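Restriction endonuclease (Mycobacterium sp., PDB 4F0Q) cleaves DNA that carries methylated cytosine, acting as a tetrameric, modification-dependent restriction endonuclease. Local coordinates at the interface of chains A and B. Numbering follows the deposited sequence. Chains: chain A/B, Restriction endonuclease.

Contact 1: the interface of chains A and B. Residues chain A 139-140, 143, 145; chain B 191-192, 200-202.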
loop_
_atom_site.group_PDB
_atom_site.type_symbol
_atom_site.label_atom_id
_atom_site.label_comp_id
_atom_site.label_asym_id
_atom_site.label_seq_id
_atom_site.Cartn_x
_atom_site.Cartn_y
_atom_site.Cartn_z
ATOM N N ALA A 139 16.726 27.697 2.230
ATOM C CA ALA A 139 15.895 26.824 1.406
ATOM C C ALA A 139 16.221 26.994 -0.070
ATOM O O ALA A 139 16.139 26.043 -0.847
ATOM C CB ALA A 139 14.422 27.100 1.658
ATOM N N ARG A 140 16.589 28.214 -0.446
ATOM C CA ARG A 140 17.023 28.495 -1.812
ATOM C C ARG A 140 18.225 27.636 -2.214
ATOM O O ARG A 140 18.344 27.218 -3.366
ATOM C CB ARG A 140 17.354 29.983 -1.960
ATOM C CG ARG A 140 18.061 30.358 -3.254
ATOM C CD ARG A 140 17.211 30.057 -4.478
ATOM N NE ARG A 140 17.922 30.389 -5.709
ATOM C CZ ARG A 140 18.705 29.545 -6.372
ATOM N NH1 ARG A 140 18.876 28.306 -5.932
ATOM N NH2 ARG A 140 19.316 29.938 -7.481
ATOM N N ALA A 143 17.825 23.482 -2.075
ATOM C CA ALA A 143 17.203 22.989 -3.293
ATOM C C ALA A 143 17.916 23.594 -4.497
ATOM O O ALA A 143 17.303 23.844 -5.534
ATOM C CB ALA A 143 15.725 23.331 -3.315
ATOM N N THR A 145 19.919 24.155 -7.808
ATOM C CA THR A 145 19.788 23.432 -9.069
ATOM C C THR A 145 21.118 22.899 -9.590
ATOM O O THR A 145 21.147 22.128 -10.548
ATOM C CB THR A 145 19.138 24.306 -10.155
ATOM O OG1 THR A 145 19.957 25.455 -10.400
ATOM C CG2 THR A 145 17.755 24.757 -9.712
ATOM N N VAL B 191 12.208 25.573 -5.789
ATOM C CA VAL B 191 13.295 26.201 -6.530
ATOM C C VAL B 191 13.280 25.710 -7.971
ATOM O O VAL B 191 13.348 24.509 -8.233
ATOM C CB VAL B 191 14.669 25.930 -5.895
ATOM C CG1 VAL B 191 15.779 26.442 -6.801
ATOM C CG2 VAL B 191 14.754 26.586 -4.525
ATOM N N GLN B 192 13.178 26.650 -8.902
ATOM C CA GLN B 192 13.056 26.314 -10.311
ATOM C C GLN B 192 14.249 26.814 -11.109
ATOM O O GLN B 192 15.042 27.627 -10.624
ATOM C CB GLN B 192 11.773 26.913 -10.885
ATOM C CG GLN B 192 10.541 26.647 -10.038
ATOM C CD GLN B 192 9.315 27.363 -10.560
ATOM O OE1 GLN B 192 8.334 27.534 -9.840
ATOM N NE2 GLN B 192 9.364 27.783 -11.818
ATOM N N SER B 200 18.460 30.217 -11.996
ATOM C CA SER B 200 17.612 29.538 -11.026
ATOM C C SER B 200 16.996 30.545 -10.062
ATOM O O SER B 200 17.586 31.589 -9.783
ATOM C CB SER B 200 18.411 28.482 -10.263
ATOM O OG SER B 200 18.983 27.538 -11.152
ATOM N N PHE B 201 15.809 30.232 -9.554
ATOM C CA PHE B 201 15.080 31.172 -8.711
ATOM C C PHE B 201 14.060 30.471 -7.819
ATOM O O PHE B 201 13.502 29.444 -8.200
ATOM C CB PHE B 201 14.378 32.222 -9.580
ATOM C CG PHE B 201 13.386 31.641 -10.550
ATOM C CD1 PHE B 201 13.798 31.189 -11.794
ATOM C CD2 PHE B 201 12.044 31.548 -10.219
ATOM C CE1 PHE B 201 12.890 30.653 -12.685
ATOM C CE2 PHE B 201 11.132 31.012 -11.107
ATOM C CZ PHE B 201 11.555 30.564 -12.341
ATOM N N PRO B 202 13.816 31.028 -6.624
ATOM C CA PRO B 202 12.776 30.501 -5.736
ATOM C C PRO B 202 11.386 30.889 -6.230
ATOM O O PRO B 202 11.259 31.799 -7.049
ATOM C CB PRO B 202 13.075 31.194 -4.406
ATOM C CG PRO B 202 13.726 32.471 -4.795
ATOM C CD PRO B 202 14.549 32.149 -6.010
#

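Contact 2: the interface of chains A and B. Residues chain A 306, 310, 421, 425-426, 433; chain B 251, 253-254.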
loop_
_atom_site.group_PDB
_atom_site.type_symbol
_atom_site.label_atom_id
_atom_site.label_comp_id
_atom_site.label_asym_id
_atom_site.label_seq_id
_atom_site.Cartn_x
_atom_site.Cartn_y
_atom_site.Cartn_z
ATOM N N ARG A 306 -12.063 10.738 10.158
ATOM C CA ARG A 306 -11.462 12.059 9.975
ATOM C C ARG A 306 -10.020 12.113 10.485
ATOM O O ARG A 306 -9.133 12.664 9.824
ATOM C CB ARG A 306 -12.310 13.138 10.651
ATOM C CG ARG A 306 -13.675 13.335 10.011
ATOM C CD ARG A 306 -14.424 14.493 10.642
ATOM N NE ARG A 306 -15.723 14.709 10.011
ATOM C CZ ARG A 306 -16.576 15.665 10.364
ATOM N NH1 ARG A 306 -16.269 16.501 11.347
ATOM N NH2 ARG A 306 -17.736 15.786 9.734
ATOM N N GLU A 310 -6.541 12.779 8.494
ATOM C CA GLU A 310 -5.568 13.784 8.914
ATOM C C GLU A 310 -4.164 13.193 9.069
ATOM O O GLU A 310 -3.178 13.767 8.597
ATOM C CB GLU A 310 -6.012 14.444 10.223
ATOM C CG GLU A 310 -5.073 15.529 10.724
ATOM C CD GLU A 310 -5.039 16.747 9.818
ATOM O OE1 GLU A 310 -6.037 16.992 9.105
ATOM O OE2 GLU A 310 -4.012 17.459 9.815
ATOM N N MET A 421 -6.497 19.210 14.904
ATOM C CA MET A 421 -7.672 19.424 14.061
ATOM C C MET A 421 -8.578 20.507 14.630
ATOM O O MET A 421 -8.995 21.427 13.924
ATOM C CB MET A 421 -8.471 18.125 13.927
ATOM C CG MET A 421 -7.773 17.025 13.145
ATOM S SD MET A 421 -8.531 15.405 13.401
ATOM C CE MET A 421 -10.220 15.726 12.902
ATOM N N ASN A 425 -9.157 24.173 12.973
ATOM C CA ASN A 425 -10.411 24.243 12.225
ATOM C C ASN A 425 -11.594 24.866 12.965
ATOM O O ASN A 425 -12.442 25.512 12.351
ATOM C CB ASN A 425 -10.801 22.859 11.700
ATOM C CG ASN A 425 -9.792 22.305 10.720
ATOM O OD1 ASN A 425 -9.730 22.733 9.569
ATOM N ND2 ASN A 425 -8.994 21.344 11.172
ATOM N N TYR A 426 -11.650 24.676 14.280
ATOM C CA TYR A 426 -12.819 25.095 15.047
ATOM C C TYR A 426 -12.489 26.045 16.194
ATOM O O TYR A 426 -13.189 26.070 17.206
ATOM C CB TYR A 426 -13.571 23.872 15.570
ATOM C CG TYR A 426 -13.929 22.887 14.485
ATOM C CD1 TYR A 426 -14.872 23.206 13.517
ATOM C CD2 TYR A 426 -13.323 21.637 14.425
ATOM C CE1 TYR A 426 -15.202 22.309 12.519
ATOM C CE2 TYR A 426 -13.648 20.734 13.430
ATOM C CZ TYR A 426 -14.588 21.076 12.480
ATOM O OH TYR A 426 -14.916 20.182 11.488
ATOM N N LEU A 433 -16.298 19.804 16.910
ATOM C CA LEU A 433 -15.924 18.560 16.248
ATOM C C LEU A 433 -16.748 17.380 16.753
ATOM O O LEU A 433 -17.270 16.593 15.956
ATOM C CB LEU A 433 -14.433 18.275 16.436
ATOM C CG LEU A 433 -13.922 16.963 15.835
ATOM C CD1 LEU A 433 -14.170 16.926 14.336
ATOM C CD2 LEU A 433 -12.446 16.767 16.142
ATOM N N GLN B 251 -16.699 23.042 7.932
ATOM C CA GLN B 251 -15.821 22.021 8.504
ATOM C C GLN B 251 -14.337 22.383 8.450
ATOM O O GLN B 251 -13.601 22.164 9.412
ATOM C CB GLN B 251 -16.049 20.683 7.799
ATOM C CG GLN B 251 -17.477 20.171 7.885
ATOM C CD GLN B 251 -17.669 18.862 7.146
ATOM O OE1 GLN B 251 -16.744 18.354 6.512
ATOM N NE2 GLN B 251 -18.874 18.308 7.224
ATOM N N ARG B 253 -10.516 22.004 7.026
ATOM C CA ARG B 253 -9.574 21.040 6.465
ATOM C C ARG B 253 -10.204 19.657 6.318
ATOM O O ARG B 253 -9.849 18.892 5.422
ATOM C CB ARG B 253 -8.324 20.963 7.347
ATOM C CG ARG B 253 -7.291 19.936 6.912
ATOM C CD ARG B 253 -6.707 20.275 5.554
ATOM N NE ARG B 253 -6.113 21.608 5.533
ATOM C CZ ARG B 253 -5.409 22.094 4.516
ATOM N NH1 ARG B 253 -5.202 21.354 3.435
ATOM N NH2 ARG B 253 -4.907 23.320 4.582
ATOM N N LEU B 254 -11.152 19.351 7.197
ATOM C CA LEU B 254 -11.784 18.037 7.225
ATOM C C LEU B 254 -12.673 17.795 6.008
ATOM O O LEU B 254 -12.952 16.651 5.650
ATOM C CB LEU B 254 -12.603 17.868 8.507
ATOM C CG LEU B 254 -11.933 18.285 9.820
ATOM C CD1 LEU B 254 -12.763 17.823 11.009
ATOM C CD2 LEU B 254 -10.506 17.757 9.918
#

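Contact 3: the interface of chains A and B. Residues chain A 191-192, 200-202; chain B 140, 145, 149.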
loop_
_atom_site.group_PDB
_atom_site.type_symbol
_atom_site.label_atom_id
_atom_site.label_comp_id
_atom_site.label_asym_id
_atom_site.label_seq_id
_atom_site.Cartn_x
_atom_site.Cartn_y
_atom_site.Cartn_z
ATOM N N VAL A 191 -0.840 27.568 8.862
ATOM C CA VAL A 191 -1.520 28.518 9.733
ATOM C C VAL A 191 -1.667 27.921 11.126
ATOM O O VAL A 191 -2.196 26.822 11.290
ATOM C CB VAL A 191 -2.903 28.923 9.186
ATOM C CG1 VAL A 191 -3.623 29.820 10.180
ATOM C CG2 VAL A 191 -2.757 29.624 7.845
ATOM N N GLN A 192 -1.184 28.649 12.127
ATOM C CA GLN A 192 -1.206 28.170 13.501
ATOM C C GLN A 192 -2.122 29.021 14.368
ATOM O O GLN A 192 -2.514 30.122 13.984
ATOM C CB GLN A 192 0.207 28.171 14.086
ATOM C CG GLN A 192 1.230 27.446 13.234
ATOM C CD GLN A 192 2.606 27.435 13.864
ATOM O OE1 GLN A 192 3.613 27.254 13.180
ATOM N NE2 GLN A 192 2.657 27.625 15.176
ATOM N N SER A 200 -4.570 33.703 15.547
ATOM C CA SER A 200 -4.100 32.836 14.474
ATOM C C SER A 200 -3.104 33.583 13.595
ATOM O O SER A 200 -3.194 34.801 13.446
ATOM C CB SER A 200 -5.275 32.330 13.638
ATOM O OG SER A 200 -6.164 31.563 14.430
ATOM N N PHE A 201 -2.154 32.855 13.016
ATOM C CA PHE A 201 -1.082 33.491 12.257
ATOM C C PHE A 201 -0.401 32.531 11.284
ATOM O O PHE A 201 -0.286 31.340 11.564
ATOM C CB PHE A 201 -0.042 34.086 13.213
ATOM C CG PHE A 201 0.630 33.068 14.093
ATOM C CD1 PHE A 201 0.042 32.660 15.280
ATOM C CD2 PHE A 201 1.854 32.524 13.738
ATOM C CE1 PHE A 201 0.657 31.726 16.090
ATOM C CE2 PHE A 201 2.474 31.589 14.545
ATOM C CZ PHE A 201 1.876 31.190 15.722
ATOM N N PRO A 202 0.056 33.054 10.136
ATOM C CA PRO A 202 0.813 32.245 9.176
ATOM C C PRO A 202 2.191 31.900 9.724
ATOM O O PRO A 202 2.656 32.546 10.660
ATOM C CB PRO A 202 0.947 33.176 7.969
ATOM C CG PRO A 202 0.866 34.544 8.543
ATOM C CD PRO A 202 -0.121 34.440 9.668
ATOM N N ARG B 140 -3.688 32.152 3.754
ATOM C CA ARG B 140 -3.907 32.494 5.156
ATOM C C ARG B 140 -5.362 32.238 5.556
ATOM O O ARG B 140 -5.645 31.817 6.679
ATOM C CB ARG B 140 -3.532 33.959 5.405
ATOM C CG ARG B 140 -3.968 34.513 6.756
ATOM C CD ARG B 140 -3.340 33.754 7.915
ATOM N NE ARG B 140 -3.835 34.235 9.202
ATOM C CZ ARG B 140 -4.960 33.815 9.775
ATOM N NH1 ARG B 140 -5.710 32.901 9.176
ATOM N NH2 ARG B 140 -5.334 34.310 10.946
ATOM N N THR B 145 -8.619 29.261 10.755
ATOM C CA THR B 145 -8.840 28.429 11.933
ATOM C C THR B 145 -10.281 28.469 12.433
ATOM O O THR B 145 -10.643 27.741 13.357
ATOM C CB THR B 145 -7.899 28.826 13.086
ATOM O OG1 THR B 145 -8.126 30.196 13.438
ATOM C CG2 THR B 145 -6.444 28.648 12.672
ATOM N N GLU B 149 -13.154 33.066 9.459
ATOM C CA GLU B 149 -11.992 33.336 8.619
ATOM C C GLU B 149 -12.160 32.726 7.234
ATOM O O GLU B 149 -11.810 33.343 6.229
ATOM C CB GLU B 149 -10.710 32.816 9.273
ATOM C CG GLU B 149 -10.277 33.601 10.496
ATOM C CD GLU B 149 -8.876 33.244 10.951
ATOM O OE1 GLU B 149 -8.367 32.181 10.541
ATOM O OE2 GLU B 149 -8.279 34.031 11.715
HETATM O O HOH W 1 -8.717 31.087 15.858
#

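Contact 4: the interface of chains A and B. Residues chain A 187-189; chain B 136, 187-189.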
loop_
_atom_site.group_PDB
_atom_site.type_symbol
_atom_site.label_atom_id
_atom_site.label_comp_id
_atom_site.label_asym_id
_atom_site.label_seq_id
_atom_site.Cartn_x
_atom_site.Cartn_y
_atom_site.Cartn_z
ATOM N N LEU A 187 9.724 22.844 2.628
ATOM C CA LEU A 187 9.348 24.076 3.312
ATOM C C LEU A 187 7.989 24.531 2.798
ATOM O O LEU A 187 7.846 24.871 1.625
ATOM C CB LEU A 187 10.402 25.166 3.090
ATOM C CG LEU A 187 10.320 26.430 3.955
ATOM C CD1 LEU A 187 11.707 27.012 4.173
ATOM C CD2 LEU A 187 9.404 27.481 3.339
ATOM N N GLU A 188 6.994 24.541 3.678
ATOM C CA GLU A 188 5.632 24.863 3.269
ATOM C C GLU A 188 4.949 25.893 4.163
ATOM O O GLU A 188 5.395 26.165 5.278
ATOM C CB GLU A 188 4.787 23.588 3.184
ATOM C CG GLU A 188 4.882 22.696 4.407
ATOM C CD GLU A 188 4.266 21.330 4.179
ATOM O OE1 GLU A 188 4.491 20.428 5.014
ATOM O OE2 GLU A 188 3.559 21.157 3.164
ATOM N N HIS A 189 3.863 26.465 3.652
ATOM C CA HIS A 189 3.065 27.433 4.390
ATOM C C HIS A 189 2.150 26.712 5.372
ATOM O O HIS A 189 1.665 25.618 5.088
ATOM C CB HIS A 189 2.238 28.278 3.415
ATOM C CG HIS A 189 1.260 29.197 4.082
ATOM N ND1 HIS A 189 -0.072 28.878 4.242
ATOM C CD2 HIS A 189 1.418 30.429 4.620
ATOM C CE1 HIS A 189 -0.690 29.872 4.854
ATOM N NE2 HIS A 189 0.191 30.825 5.095
ATOM N N LEU B 136 -0.478 34.028 -1.003
ATOM C CA LEU B 136 -0.146 33.850 0.409
ATOM C C LEU B 136 -1.260 34.376 1.311
ATOM O O LEU B 136 -1.691 33.698 2.251
ATOM C CB LEU B 136 1.178 34.540 0.744
ATOM C CG LEU B 136 2.457 33.830 0.294
ATOM C CD1 LEU B 136 3.674 34.708 0.535
ATOM C CD2 LEU B 136 2.609 32.499 1.010
ATOM N N LEU B 187 0.597 24.758 0.109
ATOM C CA LEU B 187 1.449 25.803 -0.445
ATOM C C LEU B 187 2.855 25.651 0.124
ATOM O O LEU B 187 3.060 25.767 1.331
ATOM C CB LEU B 187 0.881 27.191 -0.128
ATOM C CG LEU B 187 1.415 28.398 -0.912
ATOM C CD1 LEU B 187 0.372 29.503 -0.954
ATOM C CD2 LEU B 187 2.715 28.932 -0.323
ATOM N N GLU B 188 3.821 25.392 -0.750
ATOM C CA GLU B 188 5.190 25.164 -0.308
ATOM C C GLU B 188 6.223 25.935 -1.124
ATOM O O GLU B 188 5.902 26.548 -2.141
ATOM C CB GLU B 188 5.516 23.668 -0.313
ATOM C CG GLU B 188 5.367 22.992 -1.663
ATOM C CD GLU B 188 5.502 21.485 -1.567
ATOM O OE1 GLU B 188 5.813 20.846 -2.594
ATOM O OE2 GLU B 188 5.292 20.941 -0.464
ATOM N N HIS B 189 7.465 25.899 -0.657
ATOM C CA HIS B 189 8.566 26.577 -1.323
ATOM C C HIS B 189 9.117 25.687 -2.428
ATOM O O HIS B 189 9.217 24.472 -2.261
ATOM C CB HIS B 189 9.664 26.899 -0.307
ATOM C CG HIS B 189 10.756 27.772 -0.846
ATOM N ND1 HIS B 189 11.920 27.263 -1.378
ATOM C CD2 HIS B 189 10.865 29.119 -0.920
ATOM C CE1 HIS B 189 12.697 28.259 -1.764
ATOM N NE2 HIS B 189 12.080 29.396 -1.497
HETATM O O HOH W 2 0.534 24.284 3.001
#

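Contact 1: the interface of chains A and B
A:Arg140 reaches out of helix 130-142 of one MspJI subunit and lies against B:Val191, B:Ser200 and B:Pro202 of the other, part of a two-fold interface in this tetrameric endonuclease. Its CB leaves the helix with CG anti to the backbone N (chi1 169°), and a bend at chi2 (62°) turns the rest of the chain toward the partner's strands. CD packs on CD of B:Pro202 at 3.7 Å, the two side chains crossing at about a right angle. NE passes the same proline carbon. At the guanidinium the two ends part company: NH1 lies beside the methyl CG1 of B:Val191 (3.7 Å), while NH2 meets B:Ser200, 3.3 Å from its CB and equally near its carbonyl O.

B:Val191 packs against the residues at the helix end. Its CG2 faces CB of A:Ala143 at 3.6 Å, and CG1 touches the carbonyl O of the same alanine and lies near CG2 of A:Thr145. OG1 of A:Thr145 and OG of B:Ser200 share a very short hydrogen bond, 2.4 Å, whose donor is not settled; the exact length should be read with caution. The CG2 methyl of A:Thr145 packs 3.8 Å from CB of B:Ser200.

In the fold, the end of helix 130-142 and the loop after it sit against the end of strand 175-193 and the start of strand 200-210 of the neighbouring subunit.

Contact 2: the interface of chains A and B
B:Leu254 is the plug of this mixed apolar and polar patch of the subunit interface, where chain B residues 251-254 dock on helices of the chain A endonuclease region; chain A hides 118 Å² of its surface. CD1 is shared by CD of A:Arg306, CD1 of A:Leu433 and the ring of A:Tyr426 on its CE2 side. CE of A:Met421 lies against both leucine methyls, nearer CD2 (3.6 Å); a bend at chi3 (57°) swings it round from the sulfur, and the two side chains meet at about a right angle. A:Arg306 is extended from CG to NE and runs past the leucine to B:Gln251, where NH2 merely lies near the amide NE2, with no hydrogen bond. Two polar links flank the plug. The backbone N of B:Arg253 donates to the side-chain OD1 of A:Asn425 (2.8 Å, 162° at H), arriving 40° above the amide's carbonyl plane. On the other flank the phenol OH of A:Tyr426 can hydrogen-bond to the carbonyl O of B:Gln251, a longer pair at 3.2 Å.

Behind this shell, the ring of A:Tyr426 has CB of A:Asn425 over one face and the backbone N of A:Leu433 over the opposite one, both toward the rim. The amide of A:Asn425 is held from behind, its ND2 donating to the backbone O of A:Met421 at 2.8 Å, in the carbonyl plane and on a lone pair.

Contact 3: the interface of chains A and B
The guanidinium of B:Arg140 comes up to A:Ser200 with its flat group already paired to a carboxylate: OE1 of B:Glu149 lies at its edge, in plane. The grip is end-on, NH1 to OE1 and NH2 to OE2, each at 3.1 Å, and forms a salt bridge within one subunit of this restriction endonuclease. Seen from the carboxylate, both nitrogens come from above the plane. The backbone N of B:Thr145 reaches OE1 from the opposite face at 2.9 Å, so this oxygen accepts from two donors and ties the threonine loop to the arginine. On chain A, the ring of A:Phe201 has CB of A:Gln192 over one face, toward the rim, a packing that spans the paired strands 175-193 and 200-210.

Across the interface, NH2 of B:Arg140 sits 3.3 Å from the carbonyl O of A:Ser200, and CD packs on CD of A:Pro202. The carboxylate probably offsets the arginine's charge where it meets the partner. The hydroxyls OG of A:Ser200 and OG1 of B:Thr145 hydrogen-bond at 2.6 Å, with the donor not settled. Water 1 closes a triangle with them, 2.6 Å from OG1 of B:Thr145 and 3.0 Å from OG of A:Ser200. B:Thr145 places OG1 between its backbone N and carbonyl carbon (chi1 60°), which turns CG2 toward CG1 of A:Val191 at 3.9 Å.

Contact 4: the interface of chains A and B
B:Leu187 sets CG anti to its backbone nitrogen (chi1 -165°), and this lays its CD2 against CB of A:His189 at 3.8 Å. A:His189 makes the same choice (chi1 173°), which points its imidazole toward B:Leu136 of helix 130-142. The twin pair, A:Leu187 with B:His189, is built the same way and its side chains cross obliquely. The glutamates, alternating in the strand, project from the opposite face; in A:Glu188 CG stands between N and the carbonyl carbon (chi1 49°), as it does in B:Glu188, and the extended chains bring the carboxylates near each other.

At the centre, A:Glu188 and B:Glu188 form an antiparallel beta bridge, their CB atoms 3.6 Å apart. Their carboxylates come within 4.0 Å, OE2 to OE2; two like charges so close may raise the affinity of one for a proton. On either side of the bridge a backbone bond joins the chains: N of B:His189 to O of A:Leu187 at 2.5 Å, and N of A:His189 to O of B:Leu187 at 2.6 Å. Both are short, and both donors lie nearly on the line of the C=O bond. Water 2 extends the connection, accepting from N of B:Leu187 at 2.9 Å and lying 2.7 Å from O of A:His189.

The site lies in the long strand 175-193, where the two copies run antiparallel across the two-fold axis and link the sheets of the two subunits.

Contact 4 sits at the two-fold axis, with contacts 1 and 3 about 13 Å away on either side and 26 Å from each other, measured between C-alpha centres. Contacts 1 and 3 are twins: strands 175-193 and 200-210 of one chain meet helix 130-142 and the following loop of the other. Strand 175-193 runs through all three, and helix 130-142 serves them too. Contact 2 lies about 14 Å beyond contact 3 and 33 Å from contact 1, and sets helices of the endonuclease region of chain A against residues 251-254 of chain B. The dimer within the tetramer is thus joined by both regions of the chain.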